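Local structure of protein Niban 2 (Homo sapiens, 7CTP) at residues A[213-218]-A[241-246]; A[305-310]-A[524-529]; A[358-363]-A[438-443]; A[490-495]-A[543-548]. The protein may suppress apoptosis and promote melanoma cell invasion in vitro, as a PH-domain protein of the cytosol and plasma membrane. All blocks are in the same frame, centred on the assembly; numbering follows the deposited sequence.

Interaction 1 (A[213-218]-A[241-246])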
# COMPACT_ATOMS: atom_id res chain seq x y z
N ARG A 213 3.42 9.08 -9.98
CA ARG A 213 2.38 9.03 -11.00
C ARG A 213 2.72 9.93 -12.18
O ARG A 213 2.55 9.54 -13.34
CB ARG A 213 1.02 9.41 -10.40
CG ARG A 213 -0.12 9.36 -11.41
CD ARG A 213 -1.46 9.71 -10.77
NE ARG A 213 -1.39 10.91 -9.95
CZ ARG A 213 -1.37 12.16 -10.42
NH1 ARG A 213 -1.42 12.38 -11.73
NH2 ARG A 213 -1.31 13.18 -9.58
N MET A 214 3.22 11.14 -11.90
CA MET A 214 3.55 12.07 -12.98
C MET A 214 4.71 11.57 -13.82
O MET A 214 4.73 11.77 -15.04
CB MET A 214 3.88 13.47 -12.45
CG MET A 214 2.87 14.09 -11.51
SD MET A 214 1.33 14.54 -12.31
CE MET A 214 1.80 14.67 -14.03
N TYR A 215 5.72 10.97 -13.18
CA TYR A 215 6.80 10.35 -13.94
C TYR A 215 6.27 9.25 -14.85
O TYR A 215 6.60 9.21 -16.04
CB TYR A 215 7.88 9.80 -13.00
CG TYR A 215 8.99 9.09 -13.76
CD1 TYR A 215 8.87 7.76 -14.13
CD2 TYR A 215 10.14 9.77 -14.14
CE1 TYR A 215 9.86 7.12 -14.84
CE2 TYR A 215 11.15 9.12 -14.86
CZ TYR A 215 10.99 7.80 -15.21
OH TYR A 215 11.99 7.15 -15.92
N ARG A 216 5.45 8.35 -14.31
CA ARG A 216 4.90 7.27 -15.11
C ARG A 216 4.04 7.81 -16.25
O ARG A 216 4.12 7.31 -17.38
CB ARG A 216 4.13 6.29 -14.22
CG ARG A 216 5.09 5.44 -13.35
CD ARG A 216 4.44 4.29 -12.59
NE ARG A 216 4.32 3.06 -13.38
CZ ARG A 216 3.15 2.60 -13.82
NH1 ARG A 216 3.09 1.48 -14.52
NH2 ARG A 216 2.04 3.27 -13.54
N GLN A 217 3.25 8.85 -15.99
CA GLN A 217 2.46 9.48 -17.05
C GLN A 217 3.35 10.03 -18.15
O GLN A 217 2.97 10.01 -19.33
CB GLN A 217 1.58 10.59 -16.46
CG GLN A 217 0.32 10.08 -15.80
CD GLN A 217 -0.49 11.17 -15.13
OE1 GLN A 217 -1.29 10.89 -14.24
NE2 GLN A 217 -0.27 12.42 -15.53
N SER A 218 4.53 10.54 -17.80
CA SER A 218 5.44 11.07 -18.81
C SER A 218 6.03 9.97 -19.68
O SER A 218 6.54 10.26 -20.77
CB SER A 218 6.55 11.87 -18.13
OG SER A 218 7.63 11.02 -17.74
N MET A 241 13.30 -0.81 -12.03
CA MET A 241 13.28 -2.17 -12.59
C MET A 241 12.23 -2.31 -13.68
O MET A 241 12.47 -2.99 -14.69
CB MET A 241 13.03 -3.21 -11.50
CG MET A 241 14.14 -3.33 -10.45
SD MET A 241 15.75 -3.78 -11.12
CE MET A 241 15.44 -5.46 -11.68
N GLU A 242 11.07 -1.69 -13.50
CA GLU A 242 10.04 -1.74 -14.54
C GLU A 242 10.57 -1.17 -15.85
O GLU A 242 10.33 -1.72 -16.93
CB GLU A 242 8.79 -0.99 -14.08
CG GLU A 242 7.73 -0.81 -15.17
CD GLU A 242 6.55 0.04 -14.71
OE1 GLU A 242 6.75 1.13 -14.15
OE2 GLU A 242 5.40 -0.41 -14.91
N GLU A 243 11.32 -0.08 -15.77
CA GLU A 243 11.79 0.58 -16.97
C GLU A 243 12.97 -0.16 -17.59
O GLU A 243 13.03 -0.32 -18.82
CB GLU A 243 12.17 2.02 -16.63
CG GLU A 243 12.48 2.87 -17.85
CD GLU A 243 12.43 4.36 -17.56
OE1 GLU A 243 11.64 4.79 -16.70
OE2 GLU A 243 13.20 5.10 -18.22
N LEU A 244 13.91 -0.64 -16.78
CA LEU A 244 15.14 -1.22 -17.30
C LEU A 244 15.04 -2.71 -17.58
O LEU A 244 15.82 -3.22 -18.40
CB LEU A 244 16.29 -1.00 -16.31
CG LEU A 244 16.70 0.45 -16.08
CD1 LEU A 244 18.05 0.51 -15.37
CD2 LEU A 244 16.75 1.21 -17.41
N GLY A 245 14.12 -3.41 -16.92
CA GLY A 245 13.97 -4.85 -17.06
C GLY A 245 13.88 -5.37 -18.49
O GLY A 245 14.62 -6.29 -18.87
N PRO A 246 12.97 -4.81 -19.29
CA PRO A 246 12.81 -5.33 -20.66
C PRO A 246 14.08 -5.35 -21.49
O PRO A 246 14.40 -6.38 -22.09
CB PRO A 246 11.76 -4.38 -21.26
CG PRO A 246 10.93 -4.00 -20.10
CD PRO A 246 11.91 -3.84 -18.96
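Arg216 meets Glu242 side-on, with NE and NH1 each taking one oxygen of the carboxylate, a good example of a two-pronged salt bridge spanning helices that otherwise stand well apart. The nearest CA atoms, those of Arg216 and Glu243, are 9.8 Å from each other, so long side chains must cover the distance. Arg216 NE lies 3.2 Å from Glu242 OE1, and Arg216 NH1 3.0 Å from Glu242 OE2. Both bonds are nearly straight, both oxygens offer their syn lone pairs, and the two flat groups are only 9° from coplanar. A bend at chi3 (85°) turns the guanidinium of Arg216 to present this edge to the extended Glu242 chain. Next to them in sequence, Tyr215 (before Arg216) donates its hydroxyl to Glu243 (after Glu242), OH to OE1 at 2.5 Å. Glu243 OE1 sits at the ring's edge, near its plane, and accepts the bond on its syn lone pair, with ring and carboxylate 20° apart. A leucine in place of Arg216 would probably leave Glu242 and Trp225 without their cationic partner and the link between the helices resting on the tyrosine bond. The pair joins helix 204-218 to helix 232-252. Trp225, in the connecting loop, forms a cation-pi contact with Arg216 and also touches Glu242, Tyr165 of the PH region abuts Glu242, and Ile23 of helix 10-48 packs against both Tyr215 and Glu243.

Interaction 2 (A[305-310]-A[524-529])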
# COMPACT_ATOMS: atom_id res chain seq x y z
N ARG A 305 2.31 30.95 3.93
CA ARG A 305 1.47 31.54 4.96
C ARG A 305 1.21 33.01 4.68
O ARG A 305 0.09 33.50 4.83
CB ARG A 305 2.12 31.36 6.34
CG ARG A 305 1.15 31.31 7.50
CD ARG A 305 1.90 31.18 8.83
NE ARG A 305 2.71 29.97 8.93
CZ ARG A 305 2.22 28.76 9.20
NH1 ARG A 305 3.04 27.72 9.30
NH2 ARG A 305 0.92 28.59 9.39
N THR A 306 2.25 33.73 4.24
CA THR A 306 2.12 35.16 3.96
C THR A 306 1.28 35.41 2.71
O THR A 306 0.42 36.30 2.69
CB THR A 306 3.51 35.78 3.79
OG1 THR A 306 4.26 35.58 5.00
CG2 THR A 306 3.40 37.26 3.49
N ASP A 307 1.53 34.65 1.65
CA ASP A 307 0.98 34.93 0.33
C ASP A 307 -0.20 34.04 -0.03
O ASP A 307 -0.63 34.05 -1.19
CB ASP A 307 2.06 34.80 -0.74
CG ASP A 307 3.09 35.92 -0.66
OD1 ASP A 307 2.76 36.99 -0.10
OD2 ASP A 307 4.22 35.72 -1.15
N MET A 308 -0.74 33.30 0.94
CA MET A 308 -1.82 32.34 0.73
C MET A 308 -2.91 32.84 -0.22
O MET A 308 -3.23 32.19 -1.22
CB MET A 308 -2.42 31.97 2.09
CG MET A 308 -3.64 31.07 2.01
SD MET A 308 -3.23 29.44 1.36
CE MET A 308 -2.28 28.76 2.73
N ASP A 309 -3.49 34.01 0.08
CA ASP A 309 -4.62 34.49 -0.71
C ASP A 309 -4.20 34.80 -2.15
O ASP A 309 -4.98 34.59 -3.09
CB ASP A 309 -5.23 35.72 -0.05
CG ASP A 309 -5.91 35.40 1.26
OD1 ASP A 309 -6.18 34.21 1.51
OD2 ASP A 309 -6.17 36.34 2.03
N GLN A 310 -2.98 35.30 -2.34
CA GLN A 310 -2.52 35.63 -3.68
C GLN A 310 -2.20 34.36 -4.47
O GLN A 310 -2.41 34.30 -5.69
CB GLN A 310 -1.29 36.54 -3.60
CG GLN A 310 -1.59 37.95 -3.08
CD GLN A 310 -2.21 37.97 -1.68
OE1 GLN A 310 -1.65 37.42 -0.72
NE2 GLN A 310 -3.39 38.58 -1.56
N GLU A 524 6.53 33.88 -11.01
CA GLU A 524 7.71 33.03 -10.81
C GLU A 524 7.94 32.71 -9.33
O GLU A 524 8.37 31.60 -9.00
CB GLU A 524 8.94 33.70 -11.43
CG GLU A 524 10.27 33.02 -11.11
CD GLU A 524 11.45 33.96 -11.23
OE1 GLU A 524 12.45 33.78 -10.50
OE2 GLU A 524 11.37 34.90 -12.06
N ASP A 525 7.66 33.66 -8.44
CA ASP A 525 7.82 33.38 -7.01
C ASP A 525 6.81 32.36 -6.48
O ASP A 525 6.98 31.89 -5.35
CB ASP A 525 7.69 34.68 -6.20
CG ASP A 525 8.86 35.62 -6.41
OD1 ASP A 525 9.70 35.36 -7.31
OD2 ASP A 525 8.94 36.63 -5.67
N PHE A 526 5.78 32.02 -7.26
CA PHE A 526 4.79 31.02 -6.88
C PHE A 526 4.97 29.70 -7.59
O PHE A 526 4.14 28.80 -7.41
CB PHE A 526 3.36 31.52 -7.17
CG PHE A 526 2.94 32.71 -6.34
CD1 PHE A 526 3.69 33.14 -5.26
CD2 PHE A 526 1.77 33.38 -6.66
CE1 PHE A 526 3.28 34.25 -4.52
CE2 PHE A 526 1.36 34.48 -5.92
CZ PHE A 526 2.12 34.91 -4.85
N ALA A 527 6.02 29.55 -8.40
CA ALA A 527 6.14 28.37 -9.26
C ALA A 527 6.39 27.09 -8.46
O ALA A 527 6.13 25.99 -8.96
CB ALA A 527 7.24 28.57 -10.29
N ARG A 528 6.93 27.21 -7.23
CA ARG A 528 7.07 26.02 -6.40
C ARG A 528 5.73 25.54 -5.85
O ARG A 528 5.64 24.40 -5.38
CB ARG A 528 8.02 26.27 -5.22
CG ARG A 528 9.48 26.47 -5.59
CD ARG A 528 10.07 25.31 -6.40
NE ARG A 528 10.12 24.02 -5.71
CZ ARG A 528 11.15 23.59 -4.98
NH1 ARG A 528 12.21 24.38 -4.80
NH2 ARG A 528 11.13 22.38 -4.41
N PHE A 529 4.70 26.38 -5.90
CA PHE A 529 3.42 26.04 -5.29
C PHE A 529 2.31 25.83 -6.30
O PHE A 529 1.24 25.34 -5.92
CB PHE A 529 2.98 27.15 -4.32
CG PHE A 529 4.09 27.63 -3.46
CD1 PHE A 529 4.81 26.73 -2.68
CD2 PHE A 529 4.47 28.96 -3.47
CE1 PHE A 529 5.87 27.16 -1.90
CE2 PHE A 529 5.53 29.40 -2.69
CZ PHE A 529 6.23 28.51 -1.91
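Phe526 reaches across to Asp307 and Gln310 with the far end of its ring, and the whole contact is built on that one aromatic group. Asp307 OD2 stands 3.8 Å from Phe526 CE1, at the ring's edge and near its plane, while the carboxylate itself is turned 54° from the ring. Asp307 CB lies 4.0 Å from Phe526 CE1. From the next turn, Gln310 brings its CB to 4.0 Å from Phe526 CZ, and its backbone O approaches CE2 obliquely at 3.8 Å. The rest of the Gln310 side chain bends off at chi2 (59°), so its amide is carried away from the ring and the contact is made by the root of the residue.

Around this first shell, helix 260-337 is kinked: the regular backbone pairing lapses at Asp309 and Gln310, whose amides do not bond back to the previous turn. On the other side, Phe526 closes a short 3-10 segment, 524-526, and its O accepts a bond from Phe529 N at 2.9 Å. Phe523 meets Phe526 edge-to-face, and Phe529 packs on Val303, Ile304 and Ile311 of the long helix while its O takes a bond from Lys315.

Chemically, the contact has neither a hydrogen bond nor a salt bridge. A carboxylate oxygen beside the slightly positive C-H rim of a ring is probably mildly favourable at best, and the remainder is van der Waals contact. Asp525 OD2, 6.6 Å from Asp307 OD2, probably adds a modest like-charge cost.

Interaction 3 (A[358-363]-A[438-443])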
# COMPACT_ATOMS: atom_id res chain seq x y z
N THR A 358 -18.30 -4.77 8.37
CA THR A 358 -19.27 -5.41 9.25
C THR A 358 -18.66 -6.61 9.98
O THR A 358 -18.93 -6.82 11.17
CB THR A 358 -20.50 -5.82 8.44
OG1 THR A 358 -21.16 -4.65 7.96
CG2 THR A 358 -21.47 -6.62 9.31
N GLU A 359 -17.82 -7.38 9.29
CA GLU A 359 -17.16 -8.51 9.95
C GLU A 359 -16.22 -8.03 11.06
O GLU A 359 -16.14 -8.65 12.12
CB GLU A 359 -16.41 -9.36 8.92
CG GLU A 359 -15.71 -10.60 9.50
CD GLU A 359 -16.67 -11.71 9.93
OE1 GLU A 359 -16.20 -12.68 10.55
OE2 GLU A 359 -17.88 -11.62 9.65
N VAL A 360 -15.50 -6.91 10.84
CA VAL A 360 -14.69 -6.33 11.90
C VAL A 360 -15.56 -6.03 13.12
O VAL A 360 -15.20 -6.34 14.26
CB VAL A 360 -13.98 -5.06 11.41
CG1 VAL A 360 -13.39 -4.29 12.60
CG2 VAL A 360 -12.91 -5.44 10.39
N ARG A 361 -16.73 -5.43 12.89
CA ARG A 361 -17.66 -5.13 13.96
C ARG A 361 -18.08 -6.39 14.70
O ARG A 361 -18.09 -6.44 15.93
CB ARG A 361 -18.88 -4.41 13.38
CG ARG A 361 -19.81 -3.73 14.40
CD ARG A 361 -21.16 -3.43 13.74
NE ARG A 361 -21.94 -2.42 14.45
CZ ARG A 361 -22.80 -2.70 15.44
NH1 ARG A 361 -22.96 -3.95 15.83
NH2 ARG A 361 -23.48 -1.72 16.02
N ASP A 362 -18.40 -7.45 13.95
CA ASP A 362 -18.85 -8.69 14.56
C ASP A 362 -17.74 -9.34 15.37
O ASP A 362 -17.98 -9.88 16.46
CB ASP A 362 -19.39 -9.64 13.49
CG ASP A 362 -20.63 -9.10 12.80
OD1 ASP A 362 -21.18 -8.08 13.28
OD2 ASP A 362 -21.06 -9.70 11.79
N VAL A 363 -16.51 -9.31 14.85
CA VAL A 363 -15.39 -9.90 15.58
C VAL A 363 -15.12 -9.11 16.85
O VAL A 363 -14.84 -9.68 17.92
CB VAL A 363 -14.15 -9.97 14.68
CG1 VAL A 363 -12.90 -10.26 15.50
CG2 VAL A 363 -14.33 -11.06 13.61
N GLU A 438 -6.98 -0.72 10.82
CA GLU A 438 -7.00 0.55 11.54
C GLU A 438 -8.28 0.69 12.36
O GLU A 438 -8.24 1.05 13.54
CB GLU A 438 -6.87 1.71 10.55
CG GLU A 438 -5.50 1.78 9.90
CD GLU A 438 -5.45 2.71 8.70
OE1 GLU A 438 -4.33 3.09 8.29
OE2 GLU A 438 -6.52 3.04 8.15
N GLN A 439 -9.43 0.39 11.75
CA GLN A 439 -10.69 0.60 12.46
C GLN A 439 -10.86 -0.39 13.60
O GLN A 439 -11.45 -0.05 14.64
CB GLN A 439 -11.86 0.53 11.48
CG GLN A 439 -11.91 1.71 10.52
CD GLN A 439 -11.66 3.04 11.22
OE1 GLN A 439 -12.40 3.44 12.12
NE2 GLN A 439 -10.61 3.74 10.80
N MET A 440 -10.34 -1.61 13.45
CA MET A 440 -10.36 -2.54 14.57
C MET A 440 -9.46 -2.06 15.70
O MET A 440 -9.85 -2.10 16.87
CB MET A 440 -9.93 -3.94 14.11
CG MET A 440 -9.84 -4.96 15.24
SD MET A 440 -11.47 -5.35 15.92
CE MET A 440 -11.84 -6.82 14.97
N ASP A 441 -8.26 -1.57 15.37
CA ASP A 441 -7.37 -1.07 16.41
C ASP A 441 -7.99 0.13 17.11
O ASP A 441 -7.89 0.26 18.34
CB ASP A 441 -6.01 -0.69 15.83
CG ASP A 441 -4.94 -0.49 16.90
OD1 ASP A 441 -4.79 -1.38 17.77
OD2 ASP A 441 -4.24 0.55 16.86
N ASN A 442 -8.64 1.01 16.36
CA ASN A 442 -9.29 2.15 16.99
C ASN A 442 -10.42 1.70 17.91
O ASN A 442 -10.63 2.28 18.98
CB ASN A 442 -9.83 3.12 15.93
CG ASN A 442 -8.72 3.76 15.11
OD1 ASN A 442 -7.53 3.63 15.42
ND2 ASN A 442 -9.10 4.46 14.05
N ALA A 443 -11.15 0.65 17.52
CA ALA A 443 -12.26 0.19 18.34
C ALA A 443 -11.76 -0.37 19.67
O ALA A 443 -12.32 -0.06 20.74
CB ALA A 443 -13.09 -0.86 17.59
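Met440 buries more surface here than any other residue, and it does so by running its side chain alongside Val360 to end beside Val363. Its CG is anti to the backbone N (chi1 177°), after which bends at chi2 and chi3 curl the chain and lay the terminal methyl against the neighbouring helix. Met440 CE touches the backbone O of Val360 at 3.5 Å. The same Met440 CE also meets two valine methyls, Val363 CG1 at 3.6 Å and Val360 CG1 at 3.8 Å.

Val360 ranks second. Its CG1 branch lies against the root of the methionine, 3.8 Å from Met440 CB, and is 4.0 Å from Met440 SD, so a single valine methyl is lined along much of the bent chain. The two side chains run past each other in opposite directions. Val363, one helical turn further on, contributes less area and crosses the methionine at about a right angle, meeting only its methyl end. The contact is wholly apolar apart from the Val360 carbonyl oxygen, and the small beta-branched partners are consistent with the close approach of the backbones: the CA atoms of Val360 and Met440 are 6.3 Å apart.

The contact is buried where helix 342-378 meets helix 422-455. Leu394 and Ala395 of the loop after helix 384-391 also pack on Met440, as does Phe364 of helix 342-378, while Cys404 of helix 402-405 touches both valines. Helix 464-511 flanks the pair, with Tyr479 against Val360 and Val486 against Gln439, and a salt bridge from Arg361 to Asp480 ties it to helix 342-378.

Interaction 4 (A[490-495]-A[543-548])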
# COMPACT_ATOMS: atom_id res chain seq x y z
N PHE A 490 -13.09 6.14 1.06
CA PHE A 490 -12.41 5.10 0.31
C PHE A 490 -13.04 4.90 -1.06
O PHE A 490 -12.34 4.79 -2.08
CB PHE A 490 -12.42 3.81 1.12
CG PHE A 490 -11.91 2.60 0.38
CD1 PHE A 490 -10.57 2.50 0.02
CD2 PHE A 490 -12.76 1.56 0.06
CE1 PHE A 490 -10.11 1.37 -0.65
CE2 PHE A 490 -12.30 0.44 -0.60
CZ PHE A 490 -10.97 0.35 -0.96
N PHE A 491 -14.38 4.88 -1.11
CA PHE A 491 -15.07 4.69 -2.39
C PHE A 491 -14.83 5.88 -3.31
O PHE A 491 -14.65 5.71 -4.52
CB PHE A 491 -16.57 4.49 -2.17
CG PHE A 491 -16.91 3.30 -1.33
CD1 PHE A 491 -16.13 2.16 -1.35
CD2 PHE A 491 -18.04 3.32 -0.52
CE1 PHE A 491 -16.47 1.06 -0.57
CE2 PHE A 491 -18.38 2.24 0.25
CZ PHE A 491 -17.60 1.11 0.24
N ARG A 492 -14.87 7.10 -2.76
CA ARG A 492 -14.61 8.30 -3.54
C ARG A 492 -13.20 8.29 -4.10
O ARG A 492 -12.98 8.53 -5.29
CB ARG A 492 -14.85 9.54 -2.66
CG ARG A 492 -14.26 10.86 -3.16
CD ARG A 492 -13.97 11.77 -1.96
NE ARG A 492 -13.58 13.13 -2.34
CZ ARG A 492 -12.34 13.50 -2.64
NH1 ARG A 492 -12.09 14.77 -2.96
NH2 ARG A 492 -11.35 12.62 -2.62
N GLU A 493 -12.22 7.98 -3.24
CA GLU A 493 -10.82 7.90 -3.66
C GLU A 493 -10.64 6.87 -4.77
O GLU A 493 -9.99 7.14 -5.78
CB GLU A 493 -9.93 7.56 -2.46
CG GLU A 493 -8.50 7.22 -2.86
CD GLU A 493 -7.61 6.75 -1.71
OE1 GLU A 493 -6.72 7.54 -1.31
OE2 GLU A 493 -7.79 5.61 -1.23
N ALA A 494 -11.25 5.68 -4.61
CA ALA A 494 -11.07 4.61 -5.59
C ALA A 494 -11.70 4.97 -6.93
O ALA A 494 -11.12 4.70 -7.99
CB ALA A 494 -11.66 3.31 -5.06
N LEU A 495 -12.89 5.57 -6.91
CA LEU A 495 -13.52 5.98 -8.15
C LEU A 495 -12.70 7.04 -8.87
O LEU A 495 -12.59 7.02 -10.10
CB LEU A 495 -14.93 6.51 -7.88
CG LEU A 495 -15.97 5.45 -7.51
CD1 LEU A 495 -17.28 6.14 -7.17
CD2 LEU A 495 -16.15 4.52 -8.67
N THR A 543 -14.53 17.63 -13.13
CA THR A 543 -15.55 17.20 -14.08
C THR A 543 -16.19 15.87 -13.70
O THR A 543 -17.33 15.60 -14.11
CB THR A 543 -14.96 17.10 -15.49
OG1 THR A 543 -14.06 15.98 -15.56
CG2 THR A 543 -14.22 18.36 -15.85
N VAL A 544 -15.51 15.02 -12.94
CA VAL A 544 -16.13 13.79 -12.46
C VAL A 544 -16.69 13.91 -11.06
O VAL A 544 -17.41 13.00 -10.61
CB VAL A 544 -15.17 12.59 -12.50
CG1 VAL A 544 -14.87 12.19 -13.91
CG2 VAL A 544 -13.90 12.89 -11.72
N MET A 545 -16.39 15.00 -10.35
CA MET A 545 -16.70 15.08 -8.92
C MET A 545 -18.20 14.98 -8.66
O MET A 545 -18.63 14.29 -7.73
CB MET A 545 -16.13 16.37 -8.34
CG MET A 545 -15.71 16.24 -6.89
SD MET A 545 -14.65 14.81 -6.61
CE MET A 545 -15.00 14.51 -4.89
N LYS A 546 -19.01 15.65 -9.48
CA LYS A 546 -20.46 15.61 -9.28
C LYS A 546 -20.98 14.18 -9.43
O LYS A 546 -21.67 13.67 -8.53
CB LYS A 546 -21.17 16.54 -10.26
CG LYS A 546 -22.70 16.48 -10.19
CD LYS A 546 -23.33 17.57 -11.03
CE LYS A 546 -24.79 17.28 -11.36
NZ LYS A 546 -25.01 16.91 -12.79
N ASP A 547 -20.64 13.52 -10.54
CA ASP A 547 -21.09 12.15 -10.76
C ASP A 547 -20.63 11.21 -9.65
O ASP A 547 -21.39 10.35 -9.20
CB ASP A 547 -20.60 11.65 -12.12
CG ASP A 547 -21.32 12.31 -13.28
OD1 ASP A 547 -22.57 12.42 -13.22
OD2 ASP A 547 -20.65 12.71 -14.26
N ILE A 548 -19.39 11.38 -9.17
CA ILE A 548 -18.87 10.49 -8.14
C ILE A 548 -19.54 10.74 -6.80
O ILE A 548 -19.98 9.81 -6.12
CB ILE A 548 -17.34 10.63 -8.02
CG1 ILE A 548 -16.67 9.99 -9.23
CG2 ILE A 548 -16.84 10.01 -6.72
CD1 ILE A 548 -15.19 10.09 -9.22
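Extension on one side and a bend on the other bring Arg492 and Met545 together: the arginine runs straight from CG to NE, its CG anti to the main-chain N (chi1 163°), while the methionine turns at chi2 (50°). Met545 CE consequently makes a close contact with Arg492 NE at 3.2 Å and lies 3.5 Å from Arg492 NH1, approaching the guanidinium obliquely. One turn on from Met545, Ile548 has its CD1 3.8 Å from Leu495 CB and its CG2 3.9 Å from Leu495 CD1, the two branched chains sliding past each other in opposite directions. The axes of the short segments pass 10.8 Å apart at 139°, nearer antiparallel than parallel, and the contact joins helix 464-511 to helix 532-555; Leu496 and Ser499 of the former extend the packing on Ile548. Replacing Arg492 by an alanine is likely to leave the Met545 methyl without its partner across the contact and freer to turn. In chemical terms the interface rests mainly on van der Waals and hydrophobic packing, an apolar core of Leu495 and Ile548 bordered by a guanidinium used for its surface: toward Met545 it makes neither a hydrogen bond nor an ion pair.

How the interactions relate
The four contacts tie together parts of one largely helical chain, a portion of the full-length protein that includes its PH domain; none touches another or can be tied to a functional site. Interactions 3 and 4 come closest, with nearest atoms about 9 Å apart; helix 464-511, which carries segment 490-495, also flanks interaction 3. Interactions 1 and 4 follow, at about 10 Å between nearest atoms, and helix 532-555 reaches both neighbourhoods. Helix 260-337 carries half of interaction 2 and borders interactions 1 and 4. Interaction 3 falls between the two segments of interaction 2, 43 Å away centre to centre. A glycerol, probably from the crystallisation liquor, hydrogen-bonds Arg305, which takes no part in interaction 2.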